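Local structure of 70 kDa protein (Xanthomonas sp., 4B2N) at residues P382-N387 against I423-T428; S531-L536 against G639-T644. The protein oxidatively cleaves rubber, a polyisoprene, as a processive dioxygenase that carries two covalently bound c-type hemes. One frame throughout, in Å; residues are numbered along the deposited sequence.

Interaction 1 of 2, residues P382-N387 against I423-T428; sequences PKPAGN and IETIRT. With HEC (heme c), chain D.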
ATOM      1  N   PRO A 382      14.895  18.681  14.073  1.00 23.35           N
ATOM      2  CA  PRO A 382      14.198  19.868  13.595  1.00 23.44           C
ATOM      3  C   PRO A 382      12.677  19.762  13.825  1.00 26.17           C
ATOM      4  O   PRO A 382      12.065  18.699  13.562  1.00 23.77           O
ATOM      5  CB  PRO A 382      14.486  19.894  12.096  1.00 23.89           C
ATOM      6  CG  PRO A 382      15.698  19.032  11.883  1.00 24.92           C
ATOM      7  CD  PRO A 382      15.725  18.038  13.020  1.00 23.79           C
ATOM      8  N   LYS A 383      12.056  20.849  14.299  1.00 25.95           N
ATOM      9  CA  LYS A 383      10.657  20.821  14.635  1.00 25.80           C
ATOM     10  C   LYS A 383       9.893  21.550  13.565  1.00 25.75           C
ATOM     11  O   LYS A 383      10.229  22.686  13.263  1.00 25.75           O
ATOM     12  CB  LYS A 383      10.388  21.492  16.021  1.00 26.80           C
ATOM     13  CG  LYS A 383       8.900  21.678  16.318  1.00 27.42           C
ATOM     14  CD  LYS A 383       8.663  22.388  17.629  1.00 30.63           C
ATOM     15  CE  LYS A 383       7.212  22.846  17.761  1.00 32.34           C
ATOM     16  NZ  LYS A 383       7.082  23.450  19.123  1.00 34.84           N
ATOM     17  N   PRO A 384       8.855  20.923  12.987  1.00 25.41           N
ATOM     18  CA  PRO A 384       8.054  21.670  12.019  1.00 25.63           C
ATOM     19  C   PRO A 384       7.202  22.790  12.594  1.00 26.46           C
ATOM     20  O   PRO A 384       7.031  22.905  13.824  1.00 30.17           O
ATOM     21  CB  PRO A 384       7.135  20.604  11.412  1.00 22.85           C
ATOM     22  CG  PRO A 384       7.858  19.287  11.612  1.00 24.89           C
ATOM     23  CD  PRO A 384       8.539  19.473  12.983  1.00 27.77           C
ATOM     24  N   ALA A 385       6.645  23.613  11.702  1.00 27.83           N
ATOM     25  CA  ALA A 385       5.703  24.674  12.077  1.00 29.07           C
ATOM     26  C   ALA A 385       4.518  23.988  12.737  1.00 28.29           C
ATOM     27  O   ALA A 385       4.032  23.001  12.201  1.00 27.73           O
ATOM     28  CB  ALA A 385       5.228  25.423  10.827  1.00 27.04           C
ATOM     29  N   GLY A 386       4.026  24.514  13.850  1.00 24.91           N
ATOM     30  CA  GLY A 386       2.810  23.932  14.478  1.00 25.17           C
ATOM     31  C   GLY A 386       3.100  23.861  15.968  1.00 27.12           C
ATOM     32  O   GLY A 386       4.055  24.488  16.442  1.00 24.52           O
ATOM     33  N   ASN A 387       2.322  23.075  16.705  1.00 26.52           N
ATOM     34  CA  ASN A 387       2.421  23.048  18.176  1.00 26.25           C
ATOM     35  C   ASN A 387       3.171  21.824  18.758  1.00 25.39           C
ATOM     36  O   ASN A 387       3.139  21.560  19.973  1.00 25.07           O
ATOM     37  CB  ASN A 387       1.013  23.258  18.812  1.00 24.98           C
ATOM     38  CG  ASN A 387       0.226  21.973  18.963  1.00 25.93           C
ATOM     39  OD1 ASN A 387      -0.621  21.852  19.843  1.00 30.23           O
ATOM     40  ND2 ASN A 387       0.466  21.025  18.081  1.00 22.41           N
ATOM     41  N   ILE A 423      12.166  14.429   5.908  1.00 17.88           N
ATOM     42  CA  ILE A 423      12.979  13.307   6.398  1.00 19.07           C
ATOM     43  C   ILE A 423      13.910  13.729   7.589  1.00 19.54           C
ATOM     44  O   ILE A 423      14.248  12.922   8.410  1.00 19.09           O
ATOM     45  CB  ILE A 423      13.713  12.625   5.229  1.00 19.48           C
ATOM     46  CG1 ILE A 423      14.348  11.282   5.648  1.00 18.58           C
ATOM     47  CG2 ILE A 423      14.807  13.534   4.625  1.00 19.60           C
ATOM     48  CD1 ILE A 423      13.326  10.230   6.118  1.00 19.70           C
ATOM     49  N   GLU A 424      14.331  14.988   7.636  1.00 21.48           N
ATOM     50  CA  GLU A 424      15.294  15.423   8.681  1.00 23.50           C
ATOM     51  C   GLU A 424      14.571  15.423  10.028  1.00 22.61           C
ATOM     52  O   GLU A 424      15.221  15.426  11.107  1.00 25.96           O
ATOM     53  CB  GLU A 424      15.800  16.851   8.369  1.00 24.87           C
ATOM     54  CG  GLU A 424      16.615  16.895   7.108  1.00 28.74           C
ATOM     55  CD  GLU A 424      15.798  17.026   5.789  1.00 33.21           C
ATOM     56  OE1 GLU A 424      14.514  17.021   5.770  1.00 24.18           O
ATOM     57  OE2 GLU A 424      16.504  17.152   4.725  1.00 40.47           O
ATOM     58  N   THR A 425      13.239  15.526   9.985  1.00 21.72           N
ATOM     59  CA  THR A 425      12.445  15.364  11.199  1.00 21.42           C
ATOM     60  C   THR A 425      11.923  13.979  11.479  1.00 21.37           C
ATOM     61  O   THR A 425      12.147  13.475  12.566  1.00 20.20           O
ATOM     62  CB  THR A 425      11.486  16.561  11.607  1.00 23.62           C
ATOM     63  OG1 THR A 425      10.190  16.104  12.067  1.00 28.32           O
ATOM     64  CG2 THR A 425      11.380  17.608  10.679  1.00 20.97           C
ATOM     65  N   ILE A 426      11.340  13.297  10.466  1.00 18.37           N
ATOM     66  CA  ILE A 426      10.840  11.953  10.742  1.00 19.34           C
ATOM     67  C   ILE A 426      11.926  10.916  10.969  1.00 19.26           C
ATOM     68  O   ILE A 426      11.776  10.104  11.877  1.00 20.16           O
ATOM     69  CB  ILE A 426       9.801  11.472   9.682  1.00 17.59           C
ATOM     70  CG1 ILE A 426       9.264  10.038  10.014  1.00 16.35           C
ATOM     71  CG2 ILE A 426      10.294  11.746   8.263  1.00 16.13           C
ATOM     72  CD1 ILE A 426       8.405  10.120  11.323  1.00 16.23           C
ATOM     73  N   ARG A 427      12.985  10.949  10.149  1.00 20.19           N
ATOM     74  CA  ARG A 427      14.201  10.119  10.317  1.00 20.89           C
ATOM     75  C   ARG A 427      13.926   8.614  10.360  1.00 20.47           C
ATOM     76  O   ARG A 427      14.719   7.837  10.934  1.00 19.27           O
ATOM     77  CB  ARG A 427      14.973  10.554  11.540  1.00 23.10           C
ATOM     78  CG  ARG A 427      15.174  12.057  11.559  1.00 29.61           C
ATOM     79  CD  ARG A 427      16.496  12.470  12.207  1.00 39.83           C
ATOM     80  NE  ARG A 427      16.913  11.570  13.289  1.00 50.65           N
ATOM     81  CZ  ARG A 427      16.291  11.468  14.467  1.00 57.23           C
ATOM     82  NH1 ARG A 427      15.210  12.194  14.706  1.00 54.20           N
ATOM     83  NH2 ARG A 427      16.739  10.627  15.386  1.00 61.36           N
ATOM     84  N   THR A 428      12.793   8.189   9.796  1.00 16.87           N
ATOM     85  CA  THR A 428      12.585   6.738   9.679  1.00 17.73           C
ATOM     86  C   THR A 428      13.401   6.267   8.497  1.00 18.29           C
ATOM     87  O   THR A 428      14.031   7.079   7.778  1.00 18.74           O
ATOM     88  CB  THR A 428      11.119   6.434   9.398  1.00 17.34           C
ATOM     89  OG1 THR A 428      10.647   7.419   8.474  1.00 16.89           O
ATOM     90  CG2 THR A 428      10.309   6.508  10.702  1.00 17.50           C
TER
HETATM   91 FE   HEC D 701       3.627   9.950  14.139  1.00 18.49          FE
HETATM   92  CHA HEC D 701       4.035   7.313  11.942  1.00 16.76           C
HETATM   93  CHB HEC D 701       1.438   8.015  16.184  1.00 17.69           C
HETATM   94  CHC HEC D 701       3.607  12.343  16.578  1.00 18.35           C
HETATM   95  CHD HEC D 701       4.764  12.130  11.770  1.00 17.68           C
HETATM   96  NA  HEC D 701       2.809   8.104  14.006  1.00 18.57           N
HETATM   97  C1A HEC D 701       3.214   7.085  13.109  1.00 18.22           C
HETATM   98  C2A HEC D 701       2.578   5.808  13.426  1.00 17.18           C
HETATM   99  C3A HEC D 701       1.807   6.022  14.664  1.00 18.27           C
HETATM  100  C4A HEC D 701       2.034   7.407  15.022  1.00 18.09           C
HETATM  101  CMA HEC D 701       0.957   4.985  15.365  1.00 16.76           C
HETATM  102  CAA HEC D 701       2.587   4.527  12.595  1.00 17.16           C
HETATM  103  CBA HEC D 701       1.447   4.825  11.554  1.00 16.35           C
HETATM  104  CGA HEC D 701       1.433   3.760  10.447  1.00 16.37           C
HETATM  105  O1A HEC D 701       2.379   2.930  10.445  1.00 15.45           O
HETATM  106  O2A HEC D 701       0.501   3.643   9.569  1.00 16.75           O
HETATM  107  NB  HEC D 701       2.671  10.104  16.069  1.00 19.52           N
HETATM  108  C1B HEC D 701       1.847   9.299  16.737  1.00 18.30           C
HETATM  109  C2B HEC D 701       1.392   9.776  18.048  1.00 19.50           C
HETATM  110  C3B HEC D 701       2.076  11.078  18.163  1.00 18.74           C
HETATM  111  C4B HEC D 701       2.812  11.168  16.913  1.00 19.13           C
HETATM  112  CMB HEC D 701       0.451   9.067  18.994  1.00 19.00           C
HETATM  113  CAB HEC D 701       2.060  12.059  19.316  1.00 19.89           C
HETATM  114  CBB HEC D 701       2.682  11.582  20.474  1.00 18.72           C
HETATM  115  NC  HEC D 701       3.952  11.865  14.145  1.00 19.01           N
HETATM  116  C1C HEC D 701       4.069  12.723  15.275  1.00 19.09           C
HETATM  117  C2C HEC D 701       4.643  14.034  14.997  1.00 19.58           C
HETATM  118  C3C HEC D 701       4.968  13.972  13.594  1.00 18.96           C
HETATM  119  C4C HEC D 701       4.621  12.601  13.126  1.00 19.54           C
HETATM  120  CMC HEC D 701       4.850  15.195  15.957  1.00 18.53           C
HETATM  121  CAC HEC D 701       5.607  15.091  12.827  1.00 22.14           C
HETATM  122  CBC HEC D 701       6.737  15.729  13.185  1.00 21.32           C
HETATM  123  ND  HEC D 701       4.184   9.779  12.244  1.00 17.43           N
HETATM  124  C1D HEC D 701       4.687  10.700  11.429  1.00 17.12           C
HETATM  125  C2D HEC D 701       5.126  10.282  10.105  1.00 17.15           C
HETATM  126  C3D HEC D 701       4.930   8.851  10.149  1.00 16.67           C
HETATM  127  C4D HEC D 701       4.385   8.651  11.488  1.00 17.49           C
HETATM  128  CMD HEC D 701       5.680  11.120   8.981  1.00 16.40           C
HETATM  129  CAD HEC D 701       5.211   7.857   9.046  1.00 16.40           C
HETATM  130  CBD HEC D 701       6.599   7.286   9.379  1.00 16.60           C
HETATM  131  CGD HEC D 701       7.040   6.226   8.397  1.00 15.52           C
HETATM  132  O1D HEC D 701       8.124   6.297   7.804  1.00 18.01           O
HETATM  133  O2D HEC D 701       6.237   5.335   8.212  1.00 14.23           O
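Pro382 and Pro384 pack against Thr425 on the short helix 423-426. Their loop leads into a c-type heme attachment motif, CXXCH, made of Cys390, Cys393 and His394. The contact lies beside that heme: the side chains of Pro384 and Cys393 are about 5 Å apart, and Thr425 OG1 is 3.6 Å from heme CBC. Carbons pack against backbone carbonyls here, without a hydrogen bond between the segments. The tight part is at Thr425. Its CB is modelled 3.0 Å from Pro382 O, and its first torsion (chi1 138°) is off the staggered positions. The approach is strained and the rotamer doubtful, so little should rest on it. CG and CD of Pro384 meet CG2 and OG1 of Thr425, with Pro384 CG 4.0 Å from Thr425 CG2. The solvent side is looser. There the exposed Pro382 ring lies against the backbone of Glu424, with CD 3.3 Å from Glu424 O. Of the Glu424 side chain, CB is the atom it meets, and the carboxylate leads away from the loop. Ile426, on the same helix, faces the heme. Its CG1 is anti to the backbone N (chi1 -179°), and CD1 lies over the heme face at pyrrole D, 3.5 Å from heme C2D, on the side of His641. Arg427, just after the helix, has positive phi, and the chain then brings Thr428 to a heme propionate. Thr428 OG1 donates a hydrogen bond of 2.8 Å to heme O1D.

Interaction 2 of 2, residues S531-L536 against G639-T644; sequences SDRPKL and GGHDFT. With HEC (heme c), chain D.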
ATOM      1  N   SER A 531      13.009   3.407  22.678  1.00 27.51           N
ATOM      2  CA  SER A 531      13.918   2.505  23.383  1.00 27.98           C
ATOM      3  C   SER A 531      13.393   1.071  23.518  1.00 28.46           C
ATOM      4  O   SER A 531      14.180   0.148  23.643  1.00 26.12           O
ATOM      5  CB  SER A 531      14.286   3.106  24.731  1.00 30.43           C
ATOM      6  OG  SER A 531      13.129   3.077  25.557  1.00 32.79           O
ATOM      7  N   ASP A 532      12.065   0.898  23.445  1.00 25.89           N
ATOM      8  CA  ASP A 532      11.399  -0.409  23.498  1.00 25.05           C
ATOM      9  C   ASP A 532      11.128  -1.073  22.173  1.00 26.37           C
ATOM     10  O   ASP A 532      10.406  -2.071  22.134  1.00 28.52           O
ATOM     11  CB  ASP A 532      10.096  -0.301  24.257  1.00 25.67           C
ATOM     12  CG  ASP A 532      10.350  -0.057  25.763  1.00 27.74           C
ATOM     13  OD1 ASP A 532      11.544   0.029  26.108  1.00 30.98           O
ATOM     14  OD2 ASP A 532       9.412   0.044  26.569  1.00 27.90           O
ATOM     15  N   ARG A 533      11.704  -0.575  21.086  1.00 24.92           N
ATOM     16  CA  ARG A 533      11.447  -1.255  19.799  1.00 20.35           C
ATOM     17  C   ARG A 533      12.456  -2.400  19.636  1.00 20.66           C
ATOM     18  O   ARG A 533      13.634  -2.181  19.704  1.00 23.56           O
ATOM     19  CB  ARG A 533      11.637  -0.259  18.647  1.00 21.41           C
ATOM     20  CG  ARG A 533      10.862   1.040  18.799  1.00 20.49           C
ATOM     21  CD  ARG A 533      10.961   1.878  17.521  1.00 19.76           C
ATOM     22  NE  ARG A 533      10.219   3.148  17.656  1.00 18.84           N
ATOM     23  CZ  ARG A 533      10.555   4.278  17.049  1.00 18.32           C
ATOM     24  NH1 ARG A 533      11.604   4.308  16.219  1.00 18.70           N
ATOM     25  NH2 ARG A 533       9.879   5.383  17.317  1.00 17.60           N
ATOM     26  N   PRO A 534      12.018  -3.625  19.362  1.00 20.39           N
ATOM     27  CA  PRO A 534      13.012  -4.675  19.192  1.00 20.26           C
ATOM     28  C   PRO A 534      13.570  -4.670  17.797  1.00 21.26           C
ATOM     29  O   PRO A 534      12.811  -4.496  16.830  1.00 21.66           O
ATOM     30  CB  PRO A 534      12.191  -5.945  19.406  1.00 21.25           C
ATOM     31  CG  PRO A 534      10.834  -5.557  18.792  1.00 20.87           C
ATOM     32  CD  PRO A 534      10.630  -4.112  19.212  1.00 20.58           C
ATOM     33  N   LYS A 535      14.851  -4.925  17.654  1.00 21.87           N
ATOM     34  CA  LYS A 535      15.447  -4.905  16.299  1.00 20.93           C
ATOM     35  C   LYS A 535      15.022  -6.091  15.477  1.00 20.32           C
ATOM     36  O   LYS A 535      14.913  -6.012  14.265  1.00 21.60           O
ATOM     37  CB  LYS A 535      16.956  -4.959  16.371  1.00 22.74           C
ATOM     38  CG  LYS A 535      17.520  -3.650  16.937  1.00 26.76           C
ATOM     39  CD  LYS A 535      17.549  -2.691  15.784  1.00 25.54           C
ATOM     40  CE  LYS A 535      18.355  -1.458  16.124  1.00 28.55           C
ATOM     41  NZ  LYS A 535      17.656  -0.414  15.347  1.00 28.06           N
ATOM     42  N   LEU A 536      14.908  -7.224  16.127  1.00 19.59           N
ATOM     43  CA  LEU A 536      14.362  -8.419  15.445  1.00 19.87           C
ATOM     44  C   LEU A 536      13.241  -8.957  16.282  1.00 20.09           C
ATOM     45  O   LEU A 536      13.277  -8.948  17.529  1.00 19.59           O
ATOM     46  CB  LEU A 536      15.402  -9.462  15.205  1.00 21.97           C
ATOM     47  CG  LEU A 536      16.611  -9.038  14.342  1.00 22.67           C
ATOM     48  CD1 LEU A 536      17.513  -8.239  15.254  1.00 22.63           C
ATOM     49  CD2 LEU A 536      17.352 -10.259  13.868  1.00 23.60           C
ATOM     50  N   GLY A 639      14.275   2.701  13.199  1.00 19.55           N
ATOM     51  CA  GLY A 639      14.633   3.954  13.952  1.00 18.20           C
ATOM     52  C   GLY A 639      13.746   5.070  13.500  1.00 18.73           C
ATOM     53  O   GLY A 639      12.975   4.913  12.545  1.00 19.57           O
ATOM     54  N   GLY A 640      13.846   6.234  14.143  1.00 19.52           N
ATOM     55  CA  GLY A 640      13.032   7.361  13.678  1.00 20.50           C
ATOM     56  C   GLY A 640      11.758   7.627  14.471  1.00 20.77           C
ATOM     57  O   GLY A 640      11.428   6.917  15.437  1.00 20.25           O
ATOM     58  N   HIS A 641      11.048   8.697  14.103  1.00 19.60           N
ATOM     59  CA  HIS A 641       9.895   9.107  14.855  1.00 18.72           C
ATOM     60  C   HIS A 641      10.283   9.104  16.347  1.00 19.99           C
ATOM     61  O   HIS A 641       9.509   8.699  17.209  1.00 18.13           O
ATOM     62  CB  HIS A 641       8.761   8.110  14.557  1.00 17.68           C
ATOM     63  CG  HIS A 641       7.398   8.605  14.930  1.00 19.90           C
ATOM     64  ND1 HIS A 641       6.934   8.595  16.195  1.00 19.38           N
ATOM     65  CD2 HIS A 641       6.372   9.092  14.138  1.00 19.09           C
ATOM     66  CE1 HIS A 641       5.657   9.033  16.187  1.00 19.60           C
ATOM     67  NE2 HIS A 641       5.333   9.336  14.933  1.00 19.81           N
ATOM     68  N   ASP A 642      11.477   9.577  16.622  1.00 20.42           N
ATOM     69  CA  ASP A 642      12.094   9.507  17.949  1.00 23.37           C
ATOM     70  C   ASP A 642      11.711  10.614  18.872  1.00 23.85           C
ATOM     71  O   ASP A 642      12.032  10.533  20.085  1.00 23.43           O
ATOM     72  CB  ASP A 642      13.618   9.568  17.808  1.00 26.30           C
ATOM     73  CG  ASP A 642      14.166   8.369  17.167  1.00 30.76           C
ATOM     74  OD1 ASP A 642      14.041   7.291  17.778  1.00 34.96           O
ATOM     75  OD2 ASP A 642      14.745   8.473  16.058  1.00 36.42           O
ATOM     76  N   PHE A 643      11.059  11.646  18.337  1.00 22.60           N
ATOM     77  CA  PHE A 643      10.555  12.754  19.176  1.00 21.91           C
ATOM     78  C   PHE A 643       9.547  12.286  20.221  1.00 23.26           C
ATOM     79  O   PHE A 643       9.272  12.987  21.155  1.00 23.20           O
ATOM     80  CB  PHE A 643       9.930  13.836  18.331  1.00 22.01           C
ATOM     81  CG  PHE A 643       9.200  13.296  17.106  1.00 20.25           C
ATOM     82  CD1 PHE A 643       7.936  12.690  17.231  1.00 20.72           C
ATOM     83  CD2 PHE A 643       9.791  13.410  15.871  1.00 19.39           C
ATOM     84  CE1 PHE A 643       7.280  12.161  16.085  1.00 22.01           C
ATOM     85  CE2 PHE A 643       9.171  12.828  14.698  1.00 20.51           C
ATOM     86  CZ  PHE A 643       7.915  12.270  14.823  1.00 18.49           C
ATOM     87  N   THR A 644       8.980  11.098  20.065  1.00 20.35           N
ATOM     88  CA  THR A 644       8.155  10.536  21.133  1.00 21.30           C
ATOM     89  C   THR A 644       8.901  10.150  22.452  1.00 22.59           C
ATOM     90  O   THR A 644       8.281   9.889  23.485  1.00 22.77           O
ATOM     91  CB  THR A 644       7.396   9.351  20.612  1.00 20.86           C
ATOM     92  OG1 THR A 644       8.331   8.388  20.110  1.00 22.47           O
ATOM     93  CG2 THR A 644       6.520   9.782  19.457  1.00 20.15           C
TER
HETATM   94 FE   HEC D 701       3.627   9.950  14.139  1.00 18.49          FE
HETATM   95  CHA HEC D 701       4.035   7.313  11.942  1.00 16.76           C
HETATM   96  CHB HEC D 701       1.438   8.015  16.184  1.00 17.69           C
HETATM   97  CHC HEC D 701       3.607  12.343  16.578  1.00 18.35           C
HETATM   98  CHD HEC D 701       4.764  12.130  11.770  1.00 17.68           C
HETATM   99  NA  HEC D 701       2.809   8.104  14.006  1.00 18.57           N
HETATM  100  C1A HEC D 701       3.214   7.085  13.109  1.00 18.22           C
HETATM  101  C2A HEC D 701       2.578   5.808  13.426  1.00 17.18           C
HETATM  102  C3A HEC D 701       1.807   6.022  14.664  1.00 18.27           C
HETATM  103  C4A HEC D 701       2.034   7.407  15.022  1.00 18.09           C
HETATM  104  CMA HEC D 701       0.957   4.985  15.365  1.00 16.76           C
HETATM  105  CAA HEC D 701       2.587   4.527  12.595  1.00 17.16           C
HETATM  106  CBA HEC D 701       1.447   4.825  11.554  1.00 16.35           C
HETATM  107  CGA HEC D 701       1.433   3.760  10.447  1.00 16.37           C
HETATM  108  O1A HEC D 701       2.379   2.930  10.445  1.00 15.45           O
HETATM  109  O2A HEC D 701       0.501   3.643   9.569  1.00 16.75           O
HETATM  110  NB  HEC D 701       2.671  10.104  16.069  1.00 19.52           N
HETATM  111  C1B HEC D 701       1.847   9.299  16.737  1.00 18.30           C
HETATM  112  C2B HEC D 701       1.392   9.776  18.048  1.00 19.50           C
HETATM  113  C3B HEC D 701       2.076  11.078  18.163  1.00 18.74           C
HETATM  114  C4B HEC D 701       2.812  11.168  16.913  1.00 19.13           C
HETATM  115  CMB HEC D 701       0.451   9.067  18.994  1.00 19.00           C
HETATM  116  CAB HEC D 701       2.060  12.059  19.316  1.00 19.89           C
HETATM  117  CBB HEC D 701       2.682  11.582  20.474  1.00 18.72           C
HETATM  118  NC  HEC D 701       3.952  11.865  14.145  1.00 19.01           N
HETATM  119  C1C HEC D 701       4.069  12.723  15.275  1.00 19.09           C
HETATM  120  C2C HEC D 701       4.643  14.034  14.997  1.00 19.58           C
HETATM  121  C3C HEC D 701       4.968  13.972  13.594  1.00 18.96           C
HETATM  122  C4C HEC D 701       4.621  12.601  13.126  1.00 19.54           C
HETATM  123  CMC HEC D 701       4.850  15.195  15.957  1.00 18.53           C
HETATM  124  CAC HEC D 701       5.607  15.091  12.827  1.00 22.14           C
HETATM  125  CBC HEC D 701       6.737  15.729  13.185  1.00 21.32           C
HETATM  126  ND  HEC D 701       4.184   9.779  12.244  1.00 17.43           N
HETATM  127  C1D HEC D 701       4.687  10.700  11.429  1.00 17.12           C
HETATM  128  C2D HEC D 701       5.126  10.282  10.105  1.00 17.15           C
HETATM  129  C3D HEC D 701       4.930   8.851  10.149  1.00 16.67           C
HETATM  130  C4D HEC D 701       4.385   8.651  11.488  1.00 17.49           C
HETATM  131  CMD HEC D 701       5.680  11.120   8.981  1.00 16.40           C
HETATM  132  CAD HEC D 701       5.211   7.857   9.046  1.00 16.40           C
HETATM  133  CBD HEC D 701       6.599   7.286   9.379  1.00 16.60           C
HETATM  134  CGD HEC D 701       7.040   6.226   8.397  1.00 15.52           C
HETATM  135  O1D HEC D 701       8.124   6.297   7.804  1.00 18.01           O
HETATM  136  O2D HEC D 701       6.237   5.335   8.212  1.00 14.23           O
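Arg533 and Gly639 mark the nearest backbone approach, yet their CA atoms are 8.5 Å apart, so one long side chain bridges the two loops. The Arg533 chain is extended from CG to NE and carries the guanidinium to the backbone of residues 639-641. Both terminal nitrogens bind one atom end-on: NH1 is 2.7 Å and NH2 2.9 Å from Gly640 O. The N-H...O angles are 147° for NH1 and 139° for NH2. NH2 approaches nearly in line with the Gly640 C=O, and this oxygen lies almost exactly in the guanidinium plane. A weak third bond runs 3.3 Å from NH2 to His641 O. Outside the segments, Gly526 O holds NE, Asn638 O accepts from NH1 and Val527 O from NH2; these bonds help fix the rotation of the buried group. Asp642 OD1 lies well out of the guanidinium plane, so only charge attraction is likely there. The other carboxylate oxygen, Asp642 OD2, forms a salt bridge with Arg427. Gly640 has backbone angles that call for glycine. In the next residue, His641, chi1 -163° turns the ring off to the iron. Phe643 CE1 sits 3.4 Å above the centre of one face of that ring, and also touches heme C1C. His641 NE2 binds the heme iron at 2.0 Å, and His394 is the second axial ligand. Arg533 is thus a second-shell residue of a bis-histidine c-type heme site.

How the interactions relate
Both contacts serve the same heme c from the same side of the chain's centre. Interaction 1 is partly buried, with proline and glutamate exposed on its solvent side, and sets carbons against backbone carbonyls without a hydrogen bond between its segments. Interaction 2 is buried and polar, with an arginine holding backbone carbonyls. Their heme contacts differ too: helix 423-426 and the residues after it meet a face of the heme over one pyrrole, and a propionate, while 639-644 supplies an axial ligand. The two meet directly. Ile426 O is 2.7 Å from His641 N, a probable hydrogen bond, and Thr428 CG2 packs on Gly639 O. The segments 423-428 and 639-644 are therefore adjoining parts of one heme pocket.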